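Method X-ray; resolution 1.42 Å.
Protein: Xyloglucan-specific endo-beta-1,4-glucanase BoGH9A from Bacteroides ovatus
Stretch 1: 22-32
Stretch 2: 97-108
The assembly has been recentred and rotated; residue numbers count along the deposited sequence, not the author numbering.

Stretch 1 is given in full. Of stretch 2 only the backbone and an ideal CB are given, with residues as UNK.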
# COMPACT_ATOMS: atom_id res chain seq x y z
N GLN A 22 11.38 14.77 5.47
CA GLN A 22 10.72 16.04 5.78
C GLN A 22 9.74 15.96 6.93
O GLN A 22 9.16 16.97 7.32
CB GLN A 22 10.02 16.58 4.54
CG GLN A 22 10.98 16.96 3.41
CD GLN A 22 10.29 17.32 2.12
OE1 GLN A 22 9.09 17.62 2.10
NE2 GLN A 22 11.02 17.24 1.00
N LEU A 23 9.52 14.75 7.47
CA LEU A 23 8.71 14.63 8.68
C LEU A 23 9.61 14.71 9.91
O LEU A 23 9.24 15.32 10.91
CB LEU A 23 7.94 13.32 8.66
CG LEU A 23 7.02 13.08 7.48
CD1 LEU A 23 6.00 11.98 7.84
CD2 LEU A 23 6.30 14.32 6.97
N GLY A 24 10.81 14.13 9.82
CA GLY A 24 11.77 14.18 10.90
C GLY A 24 12.28 12.80 11.27
O GLY A 24 12.16 11.85 10.48
N TYR A 25 12.83 12.68 12.47
CA TYR A 25 13.55 11.49 12.89
C TYR A 25 13.19 11.05 14.29
O TYR A 25 12.95 11.88 15.16
CB TYR A 25 15.06 11.74 12.89
CG TYR A 25 15.56 12.23 11.58
CD1 TYR A 25 15.89 11.35 10.54
CD2 TYR A 25 15.72 13.59 11.35
CE1 TYR A 25 16.33 11.82 9.32
CE2 TYR A 25 16.17 14.06 10.14
CZ TYR A 25 16.47 13.17 9.13
OH TYR A 25 16.92 13.62 7.91
N TYR A 26 13.14 9.74 14.51
CA TYR A 26 13.00 9.24 15.87
C TYR A 26 14.31 9.48 16.64
O TYR A 26 15.38 9.48 16.02
CB TYR A 26 12.68 7.73 15.90
CG TYR A 26 11.30 7.40 15.33
CD1 TYR A 26 10.17 7.44 16.13
CD2 TYR A 26 11.15 7.13 13.98
CE1 TYR A 26 8.90 7.16 15.60
CE2 TYR A 26 9.89 6.85 13.45
CZ TYR A 26 8.79 6.90 14.25
OH TYR A 26 7.57 6.65 13.68
N PRO A 27 14.22 9.62 17.97
CA PRO A 27 15.44 9.93 18.73
C PRO A 27 16.60 8.95 18.52
O PRO A 27 17.75 9.38 18.48
CB PRO A 27 14.96 9.90 20.18
CG PRO A 27 13.55 10.35 20.11
CD PRO A 27 13.03 9.68 18.84
N ASN A 28 16.30 7.65 18.39
CA ASN A 28 17.36 6.66 18.21
C ASN A 28 17.57 6.23 16.78
O ASN A 28 18.33 5.30 16.53
CB ASN A 28 17.10 5.44 19.08
CG ASN A 28 17.27 5.75 20.54
OD1 ASN A 28 18.14 6.54 20.93
ND2 ASN A 28 16.42 5.14 21.37
N GLN A 29 16.93 6.92 15.84
CA GLN A 29 17.07 6.59 14.43
C GLN A 29 18.41 7.03 13.88
O GLN A 29 19.02 7.97 14.39
CB GLN A 29 15.95 7.28 13.63
CG GLN A 29 15.70 6.71 12.26
CD GLN A 29 14.68 7.53 11.48
OE1 GLN A 29 13.80 8.17 12.07
NE2 GLN A 29 14.81 7.55 10.16
N GLU A 30 18.86 6.36 12.84
CA GLU A 30 19.90 6.90 11.98
C GLU A 30 19.35 8.21 11.42
O GLU A 30 18.17 8.31 11.05
CB GLU A 30 20.23 5.90 10.88
CG GLU A 30 21.33 6.30 9.92
CD GLU A 30 21.57 5.20 8.89
OE1 GLU A 30 20.91 5.20 7.84
OE2 GLU A 30 22.40 4.30 9.15
N LYS A 31 20.20 9.22 11.36
CA LYS A 31 19.78 10.54 10.90
C LYS A 31 20.70 11.06 9.82
O LYS A 31 21.81 11.53 10.10
CB LYS A 31 19.69 11.54 12.07
CG LYS A 31 18.85 11.00 13.20
CD LYS A 31 18.68 11.95 14.39
CE LYS A 31 18.01 11.28 15.55
NZ LYS A 31 18.90 10.21 16.10
N ILE A 32 20.25 10.95 8.59
CA ILE A 32 21.05 11.27 7.43
C ILE A 32 20.31 12.17 6.46
O ILE A 32 19.13 11.97 6.15
CB ILE A 32 21.56 9.99 6.73
CG1 ILE A 32 22.64 9.35 7.63
CG2 ILE A 32 22.10 10.29 5.31
CD1 ILE A 32 23.26 8.12 7.11
N UNK A 97 14.59 20.83 11.18
CA UNK A 97 13.99 19.50 11.27
C UNK A 97 13.71 19.15 12.72
O UNK A 97 14.22 19.79 13.64
CB UNK A 97 14.90 18.45 10.64
N UNK A 98 12.91 18.12 12.91
CA UNK A 98 12.51 17.68 14.24
C UNK A 98 13.07 16.31 14.54
O UNK A 98 13.11 15.44 13.66
CB UNK A 98 10.99 17.67 14.37
N UNK A 99 13.46 16.12 15.79
CA UNK A 99 13.70 14.80 16.34
C UNK A 99 12.62 14.62 17.39
O UNK A 99 12.50 15.43 18.30
CB UNK A 99 15.11 14.65 16.92
N UNK A 100 11.80 13.58 17.28
CA UNK A 100 10.69 13.43 18.20
C UNK A 100 10.16 12.01 18.18
O UNK A 100 10.33 11.29 17.18
CB UNK A 100 9.57 14.42 17.86
N UNK A 101 9.56 11.59 19.28
CA UNK A 101 8.79 10.36 19.29
C UNK A 101 7.62 10.44 18.31
O UNK A 101 7.09 11.51 18.00
CB UNK A 101 8.28 10.06 20.70
N UNK A 102 7.24 9.26 17.81
CA UNK A 102 6.04 9.08 16.99
C UNK A 102 6.05 9.95 15.75
O UNK A 102 5.00 10.43 15.31
CB UNK A 102 4.79 9.38 17.81
N UNK A 103 7.22 10.14 15.16
CA UNK A 103 7.32 11.09 14.07
C UNK A 103 6.53 10.63 12.83
O UNK A 103 6.00 11.47 12.10
CB UNK A 103 8.79 11.31 13.71
N UNK A 104 6.40 9.32 12.62
CA UNK A 104 5.63 8.82 11.48
C UNK A 104 4.17 8.53 11.82
O UNK A 104 3.44 8.04 10.97
CB UNK A 104 6.28 7.55 10.93
N UNK A 105 3.71 8.82 13.03
CA UNK A 105 2.34 8.52 13.37
C UNK A 105 1.34 9.30 12.51
O UNK A 105 0.35 8.71 12.03
CB UNK A 105 2.10 8.82 14.85
N UNK A 106 1.57 10.60 12.27
CA UNK A 106 0.61 11.31 11.40
C UNK A 106 0.59 10.75 9.99
O UNK A 106 -0.46 10.77 9.36
CB UNK A 106 0.94 12.80 11.35
N UNK A 107 1.72 10.25 9.51
CA UNK A 107 1.79 9.62 8.20
C UNK A 107 0.98 8.31 8.18
O UNK A 107 0.17 8.08 7.29
CB UNK A 107 3.25 9.35 7.82
N UNK A 108 1.19 7.45 9.17
CA UNK A 108 0.48 6.19 9.24
C UNK A 108 -1.03 6.42 9.30
O UNK A 108 -1.79 5.76 8.61
CB UNK A 108 0.95 5.38 10.45

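Position 97 lies on an extended backbone, and its CA-to-CB bond points toward stretch 1. The ideal CB is 4.6 Å from Tyr25 CE2. An aromatic or large aliphatic side chain would suit. It is Phe97. The edge of the Tyr25 ring is directed toward the Phe97 face in an offset edge-to-face pair, with centroids 5.8 Å apart.

Position 98 works mainly through its backbone. Its carbonyl O accepts from Tyr25 N at 3.0 Å. The position 98 O lies 3.3 Å from Gly24 CA; a CB on Gly24 would clash with it. CA-to-CB points sideways, and the ideal CB is 4.5 Å from Leu23 O, so many side chains would fit. It is Leu98, which makes little side-chain contact. A water accepts from Leu98 N at 2.9 Å and donates weakly to Leu23 O at 2.9 Å.

Position 99 is bridged to Tyr25, and its CA makes a CA-H...O contact with Tyr25 O at 3.2 Å. The CB points sideways, and Pro27 and the aliphatic part of Lys31 are both within reach of a side chain. A branched aliphatic residue would suit. It is Ile99. Its CG2 packs 3.6 Å from Pro27 CA, and its CD1 lies 3.8 Å from Lys31 CE.

Position 100 donates its N to Tyr25 O at 3.0 Å, the second hydrogen bond flanking the bridge. The CB points away, so polar or long side chains suit. It is Lys100, whose side chain makes no bond to stretch 1.

Position 101 also points away, near the Pro27 ring, and tolerates many residues. It is Asp101, whose OD1 turns back to 3.6 Å from Pro27 CG.

Position 102 has phi/psi of 58/36, left-handed values that favour Gly, Asn or Asp. Its CB points away. It is Ser102, which begins a type I turn.

Position 103 points toward stretch 1, between the Tyr26 ring and the Gly24 backbone. Room is short, so a compact aliphatic residue fits best. It is Val103. Val103 CG1 sits over one face of the Tyr26 ring, 3.6 Å from its centroid. Val103 CG2 is 3.3 Å from Leu23 O and 3.8 Å from Gly24 C.

Position 104 gives its N to Tyr26 OH at 3.1 Å, which excludes proline if that bond is kept. The ideal CB is tight, 3.2 Å from Tyr26 OH, and Leu23 CD1 is on the other side, 5.4 Å from the CB. An aliphatic residue suits. It is Leu104: CG reaches 3.8 Å from Tyr26 CE2, and CD2 4.0 Å from Leu23 CD1.

Positions 105 and 106 start the helix with sideways CBs and nothing of stretch 1 close, so the choice is wide. They are Ser105 and Pro106.

Position 107 points toward Leu23. A hydrophobic residue suits. It is Leu107, whose CB packs 3.8 Å from Leu23 CD1.

Position 108 is out of reach. It is Ala108.

Stretch 2, residues 97-108: FLIKDSVLSPLA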
# COMPACT_ATOMS: atom_id res chain seq x y z
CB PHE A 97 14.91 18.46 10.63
CG PHE A 97 16.22 18.26 11.36
CD1 PHE A 97 16.32 17.31 12.36
CD2 PHE A 97 17.34 19.02 11.05
CE1 PHE A 97 17.51 17.10 13.05
CE2 PHE A 97 18.53 18.82 11.74
CZ PHE A 97 18.62 17.87 12.72
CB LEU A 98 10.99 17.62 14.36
CG LEU A 98 10.20 18.92 14.19
CD1 LEU A 98 8.72 18.65 14.29
CD2 LEU A 98 10.60 19.94 15.23
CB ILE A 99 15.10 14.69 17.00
CG1 ILE A 99 16.19 14.89 15.95
CG2 ILE A 99 15.23 13.34 17.67
CD1 ILE A 99 17.63 14.89 16.54
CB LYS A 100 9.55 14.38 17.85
CG LYS A 100 8.93 14.11 16.51
CD LYS A 100 8.01 15.22 16.05
CE LYS A 100 6.69 15.24 16.77
NZ LYS A 100 5.87 16.41 16.32
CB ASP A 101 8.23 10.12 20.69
CG ASP A 101 9.30 9.77 21.68
OD1 ASP A 101 10.36 9.24 21.28
OD2 ASP A 101 9.05 9.98 22.89
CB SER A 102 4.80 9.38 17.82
OG SER A 102 4.68 8.45 18.88
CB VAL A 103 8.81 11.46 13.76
CG1 VAL A 103 9.51 10.31 13.15
CG2 VAL A 103 8.88 12.70 12.87
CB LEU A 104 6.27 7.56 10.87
CG LEU A 104 7.72 7.69 10.43
CD1 LEU A 104 8.22 6.37 9.89
CD2 LEU A 104 7.88 8.79 9.39
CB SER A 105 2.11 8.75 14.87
OG SER A 105 0.76 8.51 15.23
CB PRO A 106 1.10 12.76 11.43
CG PRO A 106 1.86 12.86 12.72
CD PRO A 106 2.53 11.54 12.89
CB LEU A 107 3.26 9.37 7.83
CG LEU A 107 3.51 8.58 6.54
CD1 LEU A 107 3.09 9.39 5.32
CD2 LEU A 107 4.92 8.22 6.43
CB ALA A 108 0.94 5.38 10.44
O HOH W 1 10.99 17.61 10.77
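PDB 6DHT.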